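Local coordinates for protein D-alanyl-D-alanine carboxypeptidase (Streptococcus pneumoniae R6, PDB 1XP4) that probably removes the C-terminal D-alanine from peptidoglycan precursors as a serine-type D-Ala-D-Ala carboxypeptidase, so helping to regulate cell wall synthesis, at residues 239-250 against 266-276; 299-310 against 370-378. All coordinates share one frame; numbering follows the deposited sequence.

Contact 1: 239-250 against 266-276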
ATOM      1  N   THR A 239       7.283   4.487   4.154  1.00 15.33           N
ATOM      2  CA  THR A 239       8.581   4.654   4.780  1.00 15.80           C
ATOM      3  C   THR A 239       8.611   4.044   6.165  1.00 16.70           C
ATOM      4  O   THR A 239       7.569   3.806   6.774  1.00 18.83           O
ATOM      5  CB  THR A 239       8.924   6.145   4.921  1.00 14.66           C
ATOM      6  OG1 THR A 239      10.284   6.290   5.336  1.00 17.00           O
ATOM      7  CG2 THR A 239       8.033   6.789   5.970  1.00 13.16           C
ATOM      8  N   VAL A 240       9.816   3.783   6.656  1.00 16.65           N
ATOM      9  CA  VAL A 240       9.981   3.247   7.994  1.00 18.62           C
ATOM     10  C   VAL A 240      10.744   4.306   8.759  1.00 20.42           C
ATOM     11  O   VAL A 240      11.955   4.440   8.594  1.00 22.76           O
ATOM     12  CB  VAL A 240      10.802   1.942   8.025  1.00 17.56           C
ATOM     13  CG1 VAL A 240      10.952   1.471   9.465  1.00 14.45           C
ATOM     14  CG2 VAL A 240      10.121   0.868   7.194  1.00 17.25           C
ATOM     15  N   GLU A 241      10.026   5.066   9.578  1.00 20.72           N
ATOM     16  CA  GLU A 241      10.641   6.121  10.364  1.00 21.72           C
ATOM     17  C   GLU A 241      10.434   5.827  11.840  1.00 21.68           C
ATOM     18  O   GLU A 241       9.312   5.588  12.278  1.00 22.54           O
ATOM     19  CB  GLU A 241      10.027   7.471   9.999  1.00 23.15           C
ATOM     20  CG  GLU A 241      11.038   8.580   9.846  1.00 26.37           C
ATOM     21  CD  GLU A 241      10.434   9.826   9.233  1.00 31.56           C
ATOM     22  OE1 GLU A 241       9.592  10.462   9.895  1.00 33.35           O
ATOM     23  OE2 GLU A 241      10.790  10.170   8.085  1.00 35.60           O
ATOM     24  N   LYS A 242      11.530   5.845  12.592  1.00 21.29           N
ATOM     25  CA  LYS A 242      11.516   5.573  14.024  1.00 19.40           C
ATOM     26  C   LYS A 242      10.878   4.232  14.334  1.00 19.57           C
ATOM     27  O   LYS A 242      10.081   4.110  15.264  1.00 18.99           O
ATOM     28  CB  LYS A 242      10.796   6.687  14.766  1.00 21.10           C
ATOM     29  CG  LYS A 242      11.498   8.013  14.629  1.00 29.19           C
ATOM     30  CD  LYS A 242      10.721   9.120  15.299  1.00 36.55           C
ATOM     31  CE  LYS A 242      11.324  10.474  14.965  1.00 41.84           C
ATOM     32  NZ  LYS A 242      10.582  11.588  15.634  1.00 46.18           N
ATOM     33  N   GLY A 243      11.239   3.232  13.534  1.00 18.84           N
ATOM     34  CA  GLY A 243      10.730   1.885  13.715  1.00 19.27           C
ATOM     35  C   GLY A 243       9.307   1.620  13.259  1.00 21.77           C
ATOM     36  O   GLY A 243       8.829   0.485  13.370  1.00 23.21           O
HETATM   37  N   MSE A 244       8.636   2.643  12.730  1.00 20.73           N
HETATM   38  CA  MSE A 244       7.248   2.507  12.291  1.00 21.25           C
HETATM   39  C   MSE A 244       7.042   2.727  10.792  1.00 21.60           C
HETATM   40  O   MSE A 244       7.567   3.683  10.210  1.00 20.42           O
HETATM   41  CB  MSE A 244       6.382   3.486  13.090  1.00 21.24           C
HETATM   42  CG  MSE A 244       4.918   3.573  12.683  1.00 23.11           C
HETATM   43 SE   MSE A 244       3.932   4.795  13.847  1.00 29.85          SE
HETATM   44  CE  MSE A 244       4.219   6.459  12.921  1.00 23.90           C
ATOM     45  N   ARG A 245       6.272   1.834  10.171  1.00 20.54           N
ATOM     46  CA  ARG A 245       5.981   1.937   8.743  1.00 18.80           C
ATOM     47  C   ARG A 245       4.747   2.799   8.514  1.00 18.35           C
ATOM     48  O   ARG A 245       3.669   2.543   9.056  1.00 16.64           O
ATOM     49  CB  ARG A 245       5.753   0.561   8.129  1.00 18.25           C
ATOM     50  CG  ARG A 245       5.477   0.615   6.648  1.00 19.17           C
ATOM     51  CD  ARG A 245       6.295  -0.427   5.920  1.00 21.59           C
ATOM     52  NE  ARG A 245       6.971   0.183   4.783  1.00 23.23           N
ATOM     53  CZ  ARG A 245       8.146  -0.216   4.312  1.00 24.23           C
ATOM     54  NH1 ARG A 245       8.781  -1.237   4.876  1.00 19.21           N
ATOM     55  NH2 ARG A 245       8.700   0.432   3.294  1.00 25.08           N
ATOM     56  N   VAL A 246       4.914   3.818   7.687  1.00 17.03           N
ATOM     57  CA  VAL A 246       3.840   4.739   7.399  1.00 14.72           C
ATOM     58  C   VAL A 246       3.527   4.765   5.923  1.00 14.99           C
ATOM     59  O   VAL A 246       4.437   4.789   5.093  1.00 15.69           O
ATOM     60  CB  VAL A 246       4.219   6.174   7.826  1.00 15.67           C
ATOM     61  CG1 VAL A 246       3.122   7.148   7.413  1.00 17.04           C
ATOM     62  CG2 VAL A 246       4.454   6.235   9.332  1.00 12.79           C
ATOM     63  N   ILE A 247       2.238   4.738   5.601  1.00 15.26           N
ATOM     64  CA  ILE A 247       1.809   4.831   4.218  1.00 14.31           C
ATOM     65  C   ILE A 247       1.251   6.230   4.084  1.00 12.88           C
ATOM     66  O   ILE A 247       0.416   6.660   4.871  1.00  9.07           O
ATOM     67  CB  ILE A 247       0.732   3.816   3.858  1.00 15.77           C
ATOM     68  CG1 ILE A 247       1.298   2.398   3.977  1.00 15.42           C
ATOM     69  CG2 ILE A 247       0.257   4.077   2.428  1.00 12.81           C
ATOM     70  CD1 ILE A 247       0.379   1.326   3.428  1.00 19.40           C
ATOM     71  N   THR A 248       1.744   6.936   3.076  1.00 16.36           N
ATOM     72  CA  THR A 248       1.378   8.317   2.814  1.00 17.42           C
ATOM     73  C   THR A 248       0.685   8.510   1.471  1.00 17.35           C
ATOM     74  O   THR A 248       1.131   7.987   0.445  1.00 18.16           O
ATOM     75  CB  THR A 248       2.655   9.197   2.881  1.00 17.32           C
ATOM     76  OG1 THR A 248       2.860   9.617   4.232  1.00 20.32           O
ATOM     77  CG2 THR A 248       2.555  10.414   1.968  1.00 23.67           C
ATOM     78  N   VAL A 249      -0.407   9.264   1.490  1.00 16.86           N
ATOM     79  CA  VAL A 249      -1.056   9.590   0.249  1.00 17.71           C
ATOM     80  C   VAL A 249      -1.292  11.092   0.176  1.00 16.99           C
ATOM     81  O   VAL A 249      -2.037  11.677   0.920  1.00 16.69           O
ATOM     82  CB  VAL A 249      -2.368   8.833   0.250  1.00 19.49           C
ATOM     83  CG1 VAL A 249      -3.076   9.032  -1.063  1.00 16.80           C
ATOM     84  CG2 VAL A 249      -2.112   7.346   0.468  1.00 21.95           C
ATOM     85  N   VAL A 250      -0.545  11.763  -0.716  1.00 15.42           N
ATOM     86  CA  VAL A 250      -0.726  13.192  -0.942  1.00 15.46           C
ATOM     87  C   VAL A 250      -1.261  13.379  -2.389  1.00 16.09           C
ATOM     88  O   VAL A 250      -0.527  13.210  -3.340  1.00 17.99           O
ATOM     89  CB  VAL A 250       0.672  13.847  -0.814  1.00 15.01           C
ATOM     90  CG1 VAL A 250       0.741  15.184  -1.569  1.00 14.94           C
ATOM     91  CG2 VAL A 250       1.087  14.093   0.621  1.00 13.36           C
ATOM     92  N   ALA A 266       5.951  18.150   0.604  1.00 13.85           N
ATOM     93  CA  ALA A 266       4.703  18.052   1.341  1.00 13.26           C
ATOM     94  C   ALA A 266       4.659  16.752   2.129  1.00 13.66           C
ATOM     95  O   ALA A 266       4.182  16.725   3.258  1.00 14.34           O
ATOM     96  CB  ALA A 266       3.531  18.119   0.377  1.00 14.79           C
ATOM     97  N   THR A 267       5.155  15.676   1.519  1.00 14.57           N
ATOM     98  CA  THR A 267       5.189  14.370   2.175  1.00 14.21           C
ATOM     99  C   THR A 267       6.191  14.429   3.317  1.00 13.98           C
ATOM    100  O   THR A 267       5.908  13.993   4.433  1.00 14.60           O
ATOM    101  CB  THR A 267       5.630  13.234   1.217  1.00 12.77           C
ATOM    102  OG1 THR A 267       4.671  13.082   0.163  1.00 12.01           O
ATOM    103  CG2 THR A 267       5.743  11.915   1.984  1.00  9.48           C
ATOM    104  N   SER A 268       7.371  14.960   3.031  1.00 14.52           N
ATOM    105  CA  SER A 268       8.391  15.086   4.058  1.00 14.40           C
ATOM    106  C   SER A 268       7.796  15.921   5.193  1.00 12.97           C
ATOM    107  O   SER A 268       8.064  15.679   6.367  1.00  9.93           O
ATOM    108  CB  SER A 268       9.635  15.772   3.493  1.00 11.87           C
ATOM    109  OG  SER A 268      10.689  15.715   4.433  1.00 15.56           O
ATOM    110  N   SER A 269       6.961  16.888   4.833  1.00 13.72           N
ATOM    111  CA  SER A 269       6.332  17.746   5.824  1.00 16.97           C
ATOM    112  C   SER A 269       5.361  16.949   6.679  1.00 19.00           C
ATOM    113  O   SER A 269       5.298  17.120   7.897  1.00 20.02           O
ATOM    114  CB  SER A 269       5.583  18.876   5.134  1.00 18.85           C
ATOM    115  OG  SER A 269       4.933  19.686   6.092  1.00 24.79           O
ATOM    116  N   LEU A 270       4.604  16.074   6.023  1.00 19.64           N
ATOM    117  CA  LEU A 270       3.629  15.234   6.700  1.00 19.00           C
ATOM    118  C   LEU A 270       4.301  14.272   7.676  1.00 19.53           C
ATOM    119  O   LEU A 270       3.750  13.969   8.733  1.00 21.82           O
ATOM    120  CB  LEU A 270       2.809  14.451   5.662  1.00 18.28           C
ATOM    121  CG  LEU A 270       1.824  13.359   6.110  1.00 17.52           C
ATOM    122  CD1 LEU A 270       0.962  13.831   7.266  1.00 14.98           C
ATOM    123  CD2 LEU A 270       0.955  12.967   4.927  1.00 18.33           C
HETATM  124  N   MSE A 271       5.494  13.801   7.328  1.00 20.79           N
HETATM  125  CA  MSE A 271       6.204  12.862   8.187  1.00 21.70           C
HETATM  126  C   MSE A 271       6.837  13.493   9.417  1.00 23.10           C
HETATM  127  O   MSE A 271       6.969  12.836  10.455  1.00 21.38           O
HETATM  128  CB  MSE A 271       7.246  12.094   7.380  1.00 22.17           C
HETATM  129  CG  MSE A 271       6.621  11.142   6.365  1.00 25.12           C
HETATM  130 SE   MSE A 271       5.828   9.516   7.100  1.00 27.21          SE
HETATM  131  CE  MSE A 271       5.535  10.005   8.922  1.00 31.67           C
ATOM    132  N   ASP A 272       7.231  14.761   9.306  1.00 22.88           N
ATOM    133  CA  ASP A 272       7.810  15.458  10.448  1.00 21.37           C
ATOM    134  C   ASP A 272       6.718  15.547  11.504  1.00 20.11           C
ATOM    135  O   ASP A 272       6.978  15.424  12.696  1.00 21.78           O
ATOM    136  CB  ASP A 272       8.267  16.870  10.068  1.00 21.89           C
ATOM    137  CG  ASP A 272       9.611  16.889   9.358  1.00 22.16           C
ATOM    138  OD1 ASP A 272      10.586  16.345   9.908  1.00 22.96           O
ATOM    139  OD2 ASP A 272       9.697  17.466   8.252  1.00 25.75           O
ATOM    140  N   TYR A 273       5.489  15.759  11.053  1.00 20.25           N
ATOM    141  CA  TYR A 273       4.352  15.856  11.956  1.00 20.22           C
ATOM    142  C   TYR A 273       4.123  14.529  12.653  1.00 20.90           C
ATOM    143  O   TYR A 273       4.090  14.449  13.886  1.00 21.00           O
ATOM    144  CB  TYR A 273       3.091  16.229  11.179  1.00 20.81           C
ATOM    145  CG  TYR A 273       1.805  16.068  11.968  1.00 23.72           C
ATOM    146  CD1 TYR A 273       1.523  16.888  13.056  1.00 22.31           C
ATOM    147  CD2 TYR A 273       0.868  15.090  11.620  1.00 23.98           C
ATOM    148  CE1 TYR A 273       0.346  16.742  13.775  1.00 23.76           C
ATOM    149  CE2 TYR A 273      -0.314  14.938  12.336  1.00 23.63           C
ATOM    150  CZ  TYR A 273      -0.567  15.766  13.412  1.00 24.97           C
ATOM    151  OH  TYR A 273      -1.726  15.608  14.140  1.00 29.42           O
ATOM    152  N   ILE A 274       3.971  13.485  11.847  1.00 19.89           N
ATOM    153  CA  ILE A 274       3.711  12.144  12.356  1.00 21.82           C
ATOM    154  C   ILE A 274       4.733  11.616  13.353  1.00 23.01           C
ATOM    155  O   ILE A 274       4.366  10.995  14.353  1.00 21.35           O
ATOM    156  CB  ILE A 274       3.589  11.156  11.196  1.00 19.88           C
ATOM    157  CG1 ILE A 274       2.369  11.528  10.357  1.00 20.93           C
ATOM    158  CG2 ILE A 274       3.490   9.737  11.723  1.00 17.26           C
ATOM    159  CD1 ILE A 274       2.298  10.821   9.038  1.00 24.51           C
ATOM    160  N   SER A 275       6.009  11.863  13.080  1.00 24.26           N
ATOM    161  CA  SER A 275       7.074  11.391  13.952  1.00 23.69           C
ATOM    162  C   SER A 275       7.212  12.176  15.247  1.00 23.73           C
ATOM    163  O   SER A 275       7.707  11.655  16.249  1.00 26.87           O
ATOM    164  CB  SER A 275       8.397  11.390  13.198  1.00 22.49           C
ATOM    165  OG  SER A 275       8.350  10.426  12.165  1.00 27.80           O
ATOM    166  N   SER A 276       6.784  13.429  15.243  1.00 21.00           N
ATOM    167  CA  SER A 276       6.879  14.213  16.456  1.00 20.13           C
ATOM    168  C   SER A 276       5.582  14.075  17.256  1.00 22.24           C
ATOM    169  O   SER A 276       5.548  14.402  18.439  1.00 24.02           O
ATOM    170  CB  SER A 276       7.132  15.683  16.118  1.00 18.18           C
ATOM    171  OG  SER A 276       5.986  16.280  15.539  1.00 17.96           O
TER
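Two bends in selenomethionine Met271, at chi2 (-74°) and chi3 (21°), fold its chain so that SE and CE meet the beta hairpin end-on. SE lies 3.6 Å from CG1 of Val246 and 3.7 Å from CG2 of Thr239, residues paired across the two strands. Met244 is bent at chi3 alone, and its side chain crosses that of Ile274 at about a right angle, with CE 3.6 Å from Ile274 CG2. Farther along strand 244-250, the side chains of Thr248 and Thr267 slant across each other, their CG2 methyls touching; the Thr267 hydroxyl bonds within the helix to the carbonyl of Arg263. Helix 266-276 thus packs on one face of the five-stranded antiparallel sheet of the penicillin-binding domain, its axis 9.3 Å from strand 244-250 at 133°, while Ile247 and Val249 turn to the other face and helix 170-183. At the type I' turn the contact becomes polar: Ser275 OG donates to the anti lone pair of Glu241 OE1 over 2.6 Å, and Lys242 NZ reaches Ser275 O in a weak bond. Arg217 forms salt bridges with Glu241 OE2 and Asp272, probably easing the proximity of the two carboxylates. An apolar interior and a polar end whose charges probably offset one another therefore join helix to hairpin.

Contact 2: 299-310 against 370-378; sequences DGKEDTVIAVAP and EMVADKKIE
Pro310 and Val372 meet at about a right angle, CG of the proline 3.6 Å from CG2 of the valine, beside a short antiparallel pairing in the C-terminal beta domain of this PBP5-like protein. Strand 307-308 forms one edge of a three-stranded sheet, and strand 370-373 lies between it and strand 345-350. Val308 and Val372 make the hydrogen-bonded pair: Val308 N to Val372 O and Val372 N to Val308 O are both 2.7 Å, each donor in the plane of the carbonyl it meets. Their side chains share a sheet face, where the side chains of Val308 and Asp374 cross at a slant, CG2 of the valine against the carboxylate carbon. Ala307 and Ala373 form the adjacent non-hydrogen-bonded pair on the other face. There CG1 of Val305 touches Ala373 CB at 3.8 Å and continues the apolar row to CD1 of Ile377. Met371, bent at chi2 and chi3, folds its end against the backbone of residues 307-309, with SE 4.1 Å from Ala309 CB; it also packs against Leu349 of strand 345-350. Beyond the strands the two segments stay side by side as far as Gly300 and Glu378. CG2 of Ile377, anti to its own N, rests against the backbone of Lys301. Next to the Ala307 and Ala373 pair, Asp374 N donates to Ile306 O over 2.9 Å, approaching nearly in line with the carbonyl bond at 176°.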
ATOM      1  N   ASP A 299      -7.831 -30.667  29.795  1.00 73.06           N
ATOM      2  CA  ASP A 299      -7.207 -32.040  29.838  1.00 74.96           C
ATOM      3  C   ASP A 299      -5.697 -32.045  30.209  1.00 74.71           C
ATOM      4  O   ASP A 299      -4.852 -32.284  29.370  1.00 76.09           O
ATOM      5  CB  ASP A 299      -7.221 -32.814  28.490  1.00 77.98           C
ATOM      6  CG  ASP A 299      -8.551 -32.940  27.744  1.00 81.19           C
ATOM      7  OD1 ASP A 299      -8.655 -32.250  26.753  1.00 83.14           O
ATOM      8  OD2 ASP A 299      -9.214 -33.980  27.839  1.00 82.78           O
ATOM      9  N   GLY A 300      -5.294 -31.740  31.460  1.00 73.56           N
ATOM     10  CA  GLY A 300      -3.950 -32.261  31.832  1.00 71.22           C
ATOM     11  C   GLY A 300      -3.367 -31.522  33.036  1.00 69.62           C
ATOM     12  O   GLY A 300      -3.530 -31.862  34.198  1.00 68.78           O
ATOM     13  N   LYS A 301      -2.595 -30.494  32.723  1.00 69.17           N
ATOM     14  CA  LYS A 301      -2.714 -29.401  33.608  1.00 69.12           C
ATOM     15  C   LYS A 301      -3.948 -28.630  33.227  1.00 71.16           C
ATOM     16  O   LYS A 301      -4.467 -28.717  32.127  1.00 70.62           O
ATOM     17  CB  LYS A 301      -1.506 -28.527  33.432  1.00 65.79           C
ATOM     18  CG  LYS A 301      -0.656 -28.696  34.666  1.00 60.67           C
ATOM     19  CD  LYS A 301       0.705 -28.019  34.522  1.00 55.87           C
ATOM     20  CE  LYS A 301       1.831 -28.855  35.153  1.00 54.47           C
ATOM     21  NZ  LYS A 301       2.980 -28.004  35.474  1.00 56.79           N
ATOM     22  N   GLU A 302      -4.508 -27.786  34.095  1.00 20.00           N
ATOM     23  CA  GLU A 302      -5.849 -27.340  33.757  1.00 20.00           C
ATOM     24  C   GLU A 302      -6.007 -25.853  33.819  1.00 20.00           C
ATOM     25  O   GLU A 302      -6.115 -25.152  32.822  1.00 20.00           O
ATOM     26  CB  GLU A 302      -6.805 -28.017  34.731  1.00 20.00           C
ATOM     27  CG  GLU A 302      -6.864 -29.523  34.461  1.00 20.00           C
ATOM     28  CD  GLU A 302      -6.534 -30.240  35.739  1.00 20.00           C
ATOM     29  OE1 GLU A 302      -6.314 -29.568  36.740  1.00 20.00           O
ATOM     30  OE2 GLU A 302      -6.531 -31.467  35.736  1.00 20.00           O
ATOM     31  N   ASP A 303      -5.214 -25.418  34.789  1.00 20.00           N
ATOM     32  CA  ASP A 303      -5.287 -24.057  35.227  1.00 20.00           C
ATOM     33  C   ASP A 303      -4.998 -23.073  34.061  1.00 20.00           C
ATOM     34  O   ASP A 303      -5.864 -22.412  33.556  1.00 20.00           O
ATOM     35  CB  ASP A 303      -4.243 -23.918  36.326  1.00 20.00           C
ATOM     36  CG  ASP A 303      -4.627 -24.713  37.587  1.00 20.00           C
ATOM     37  OD1 ASP A 303      -5.817 -24.928  37.776  1.00 20.00           O
ATOM     38  OD2 ASP A 303      -3.736 -25.121  38.342  1.00 20.00           O
ATOM     39  N   THR A 304      -3.723 -23.027  33.698  1.00 75.93           N
ATOM     40  CA  THR A 304      -2.831 -22.144  32.937  1.00 71.78           C
ATOM     41  C   THR A 304      -2.190 -22.836  31.728  1.00 67.76           C
ATOM     42  O   THR A 304      -1.778 -23.998  31.794  1.00 66.11           O
ATOM     43  CB  THR A 304      -1.751 -21.422  33.843  1.00 73.88           C
ATOM     44  OG1 THR A 304      -0.444 -22.006  33.690  1.00 74.59           O
ATOM     45  CG2 THR A 304      -2.107 -21.404  35.322  1.00 74.77           C
ATOM     46  N   VAL A 305      -2.293 -22.162  30.571  1.00 62.69           N
ATOM     47  CA  VAL A 305      -1.074 -21.998  29.822  1.00 58.47           C
ATOM     48  C   VAL A 305      -0.624 -20.566  29.905  1.00 54.93           C
ATOM     49  O   VAL A 305      -1.305 -19.647  29.519  1.00 54.68           O
ATOM     50  CB  VAL A 305      -1.154 -22.347  28.352  1.00 58.33           C
ATOM     51  CG1 VAL A 305      -0.096 -23.381  28.048  1.00 58.80           C
ATOM     52  CG2 VAL A 305      -2.506 -22.851  27.939  1.00 60.25           C
ATOM     53  N   ILE A 306       0.592 -20.348  30.328  1.00 51.44           N
ATOM     54  CA  ILE A 306       0.912 -18.963  30.243  1.00 48.46           C
ATOM     55  C   ILE A 306       1.125 -18.685  28.781  1.00 47.90           C
ATOM     56  O   ILE A 306       1.809 -19.379  28.039  1.00 49.64           O
ATOM     57  CB  ILE A 306       2.157 -18.633  31.080  1.00 46.12           C
ATOM     58  CG1 ILE A 306       1.878 -18.944  32.540  1.00 42.79           C
ATOM     59  CG2 ILE A 306       2.431 -17.118  30.994  1.00 46.46           C
ATOM     60  CD1 ILE A 306       1.552 -17.689  33.364  1.00 43.23           C
ATOM     61  N   ALA A 307       0.246 -17.756  28.439  1.00 46.14           N
ATOM     62  CA  ALA A 307       0.231 -17.219  27.104  1.00 43.98           C
ATOM     63  C   ALA A 307       0.906 -15.865  27.181  1.00 40.65           C
ATOM     64  O   ALA A 307       0.413 -14.955  27.778  1.00 37.27           O
ATOM     65  CB  ALA A 307      -1.232 -17.011  26.717  1.00 43.38           C
ATOM     66  N   VAL A 308       1.803 -16.042  26.225  1.00 38.44           N
ATOM     67  CA  VAL A 308       2.990 -15.219  26.123  1.00 37.53           C
ATOM     68  C   VAL A 308       3.154 -14.594  24.745  1.00 35.33           C
ATOM     69  O   VAL A 308       2.642 -15.111  23.756  1.00 35.38           O
ATOM     70  CB  VAL A 308       4.217 -16.093  26.457  1.00 37.88           C
ATOM     71  CG1 VAL A 308       5.471 -15.452  25.936  1.00 42.17           C
ATOM     72  CG2 VAL A 308       4.311 -16.306  27.955  1.00 35.78           C
ATOM     73  N   ALA A 309       3.873 -13.484  24.686  1.00 33.15           N
ATOM     74  CA  ALA A 309       4.176 -12.825  23.395  1.00 36.49           C
ATOM     75  C   ALA A 309       5.338 -13.501  22.698  1.00 39.29           C
ATOM     76  O   ALA A 309       6.354 -13.782  23.315  1.00 41.27           O
ATOM     77  CB  ALA A 309       4.496 -11.376  23.712  1.00 34.46           C
ATOM     78  N   PRO A 310       5.225 -13.880  21.404  1.00 39.49           N
ATOM     79  CA  PRO A 310       6.487 -14.510  21.047  1.00 41.80           C
ATOM     80  C   PRO A 310       7.122 -13.723  19.895  1.00 44.63           C
ATOM     81  O   PRO A 310       7.713 -14.229  18.938  1.00 49.42           O
ATOM     82  CB  PRO A 310       6.055 -15.832  20.426  1.00 40.77           C
ATOM     83  CG  PRO A 310       4.820 -15.509  19.584  1.00 37.04           C
ATOM     84  CD  PRO A 310       4.229 -14.255  20.379  1.00 36.81           C
ATOM     85  N   GLU A 370      -1.422 -11.902  18.452  1.00 34.86           N
ATOM     86  CA  GLU A 370      -1.502 -13.266  18.956  1.00 35.73           C
ATOM     87  C   GLU A 370      -0.608 -13.551  20.154  1.00 34.10           C
ATOM     88  O   GLU A 370       0.543 -13.123  20.216  1.00 31.78           O
ATOM     89  CB  GLU A 370      -1.201 -14.260  17.834  1.00 38.58           C
ATOM     90  CG  GLU A 370      -2.178 -14.158  16.676  1.00 46.00           C
ATOM     91  CD  GLU A 370      -1.983 -15.238  15.628  1.00 50.68           C
ATOM     92  OE1 GLU A 370      -0.846 -15.378  15.115  1.00 51.47           O
ATOM     93  OE2 GLU A 370      -2.973 -15.940  15.316  1.00 52.95           O
HETATM   94  N   MSE A 371      -1.176 -14.269  21.114  1.00 34.17           N
HETATM   95  CA  MSE A 371      -0.476 -14.652  22.324  1.00 35.16           C
HETATM   96  C   MSE A 371      -0.366 -16.164  22.313  1.00 35.62           C
HETATM   97  O   MSE A 371      -1.360 -16.890  22.270  1.00 37.14           O
HETATM   98  CB  MSE A 371      -1.231 -14.161  23.553  1.00 34.21           C
HETATM   99  CG  MSE A 371      -1.230 -12.645  23.677  1.00 36.31           C
HETATM  100 SE   MSE A 371       0.498 -11.906  24.123  1.00 38.20          SE
HETATM  101  CE  MSE A 371       0.451 -12.211  26.020  1.00 36.81           C
ATOM    102  N   VAL A 372       0.874 -16.617  22.356  1.00 35.74           N
ATOM    103  CA  VAL A 372       1.219 -18.020  22.283  1.00 35.00           C
ATOM    104  C   VAL A 372       1.339 -18.765  23.609  1.00 35.52           C
ATOM    105  O   VAL A 372       1.585 -18.167  24.656  1.00 36.09           O
ATOM    106  CB  VAL A 372       2.537 -18.133  21.489  1.00 33.39           C
ATOM    107  CG1 VAL A 372       3.209 -19.442  21.747  1.00 33.91           C
ATOM    108  CG2 VAL A 372       2.253 -17.947  20.015  1.00 31.56           C
ATOM    109  N   ALA A 373       1.155 -20.082  23.546  1.00 36.92           N
ATOM    110  CA  ALA A 373       1.275 -20.950  24.717  1.00 39.04           C
ATOM    111  C   ALA A 373       2.764 -21.211  24.928  1.00 40.92           C
ATOM    112  O   ALA A 373       3.453 -21.621  23.991  1.00 43.97           O
ATOM    113  CB  ALA A 373       0.560 -22.261  24.459  1.00 37.75           C
ATOM    114  N   ASP A 374       3.275 -20.994  26.137  1.00 39.72           N
ATOM    115  CA  ASP A 374       4.702 -21.218  26.345  1.00 41.19           C
ATOM    116  C   ASP A 374       5.016 -22.465  27.166  1.00 40.61           C
ATOM    117  O   ASP A 374       5.911 -22.465  28.005  1.00 42.57           O
ATOM    118  CB  ASP A 374       5.343 -19.963  26.963  1.00 42.37           C
ATOM    119  CG  ASP A 374       5.262 -19.936  28.468  1.00 41.27           C
ATOM    120  OD1 ASP A 374       4.253 -20.414  29.024  1.00 42.95           O
ATOM    121  OD2 ASP A 374       6.215 -19.420  29.088  1.00 41.32           O
ATOM    122  N   LYS A 375       4.291 -23.542  26.878  1.00 40.09           N
ATOM    123  CA  LYS A 375       4.442 -24.810  27.580  1.00 38.49           C
ATOM    124  C   LYS A 375       3.472 -25.783  26.918  1.00 40.49           C
ATOM    125  O   LYS A 375       2.512 -25.360  26.278  1.00 41.06           O
ATOM    126  CB  LYS A 375       4.076 -24.608  29.056  1.00 37.13           C
ATOM    127  CG  LYS A 375       4.104 -25.827  29.967  1.00 34.33           C
ATOM    128  CD  LYS A 375       3.740 -25.375  31.381  1.00 33.52           C
ATOM    129  CE  LYS A 375       3.715 -26.496  32.398  1.00 31.46           C
ATOM    130  NZ  LYS A 375       3.775 -25.949  33.784  1.00 30.44           N
ATOM    131  N   LYS A 376       3.726 -27.078  27.053  1.00 41.31           N
ATOM    132  CA  LYS A 376       2.845 -28.083  26.472  1.00 43.04           C
ATOM    133  C   LYS A 376       1.958 -28.635  27.586  1.00 43.46           C
ATOM    134  O   LYS A 376       2.362 -28.639  28.747  1.00 42.83           O
ATOM    135  CB  LYS A 376       3.683 -29.205  25.848  1.00 44.87           C
ATOM    136  CG  LYS A 376       2.893 -30.413  25.355  1.00 44.96           C
ATOM    137  CD  LYS A 376       3.841 -31.481  24.830  1.00 47.86           C
ATOM    138  CE  LYS A 376       3.116 -32.752  24.404  1.00 48.66           C
ATOM    139  NZ  LYS A 376       4.068 -33.762  23.844  1.00 46.79           N
ATOM    140  N   ILE A 377       0.755 -29.090  27.242  1.00 44.14           N
ATOM    141  CA  ILE A 377      -0.156 -29.640  28.247  1.00 44.96           C
ATOM    142  C   ILE A 377      -0.547 -31.093  27.952  1.00 47.93           C
ATOM    143  O   ILE A 377      -0.661 -31.495  26.794  1.00 47.77           O
ATOM    144  CB  ILE A 377      -1.428 -28.786  28.358  1.00 43.50           C
ATOM    145  CG1 ILE A 377      -1.051 -27.306  28.481  1.00 42.45           C
ATOM    146  CG2 ILE A 377      -2.226 -29.207  29.579  1.00 42.08           C
ATOM    147  CD1 ILE A 377      -0.268 -26.963  29.733  1.00 41.43           C
ATOM    148  N   GLU A 378      -0.766 -31.862  29.019  1.00 51.94           N
ATOM    149  CA  GLU A 378      -1.105 -33.288  28.951  1.00 53.93           C
ATOM    150  C   GLU A 378      -0.008 -34.050  28.206  1.00 56.57           C
ATOM    151  O   GLU A 378      -0.306 -34.685  27.165  1.00 56.43           O
ATOM    152  CB  GLU A 378      -2.452 -33.537  28.258  1.00 53.91           C
ATOM    153  CG  GLU A 378      -2.845 -35.025  28.278  1.00 55.94           C
ATOM    154  CD  GLU A 378      -3.887 -35.396  27.236  1.00 58.01           C
ATOM    155  OE1 GLU A 378      -3.720 -35.020  26.056  1.00 59.90           O
ATOM    156  OE2 GLU A 378      -4.869 -36.081  27.592  1.00 59.70           O
TER

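Contact 1 and contact 2 illustrate how one chain can be built from separate packing units: their centres lie 38 Å apart, their nearest atoms are about 16 Å from each other, and they follow in series along the sequence. In 239-250 against 266-276 a helix lies on a sheet of the penicillin-binding domain; in 299-310 against 370-378 two extended segments pair at the edge of a small sheet in the C-terminal beta domain. Contact 1 is nearer the predicted catalytic machinery, with the side chain of Thr248 about 11 Å from that of Lys224, the predicted substrate-binding residue. Contact 2 is remote from the predicted catalytic residues Ser41, Lys44 and Ser104.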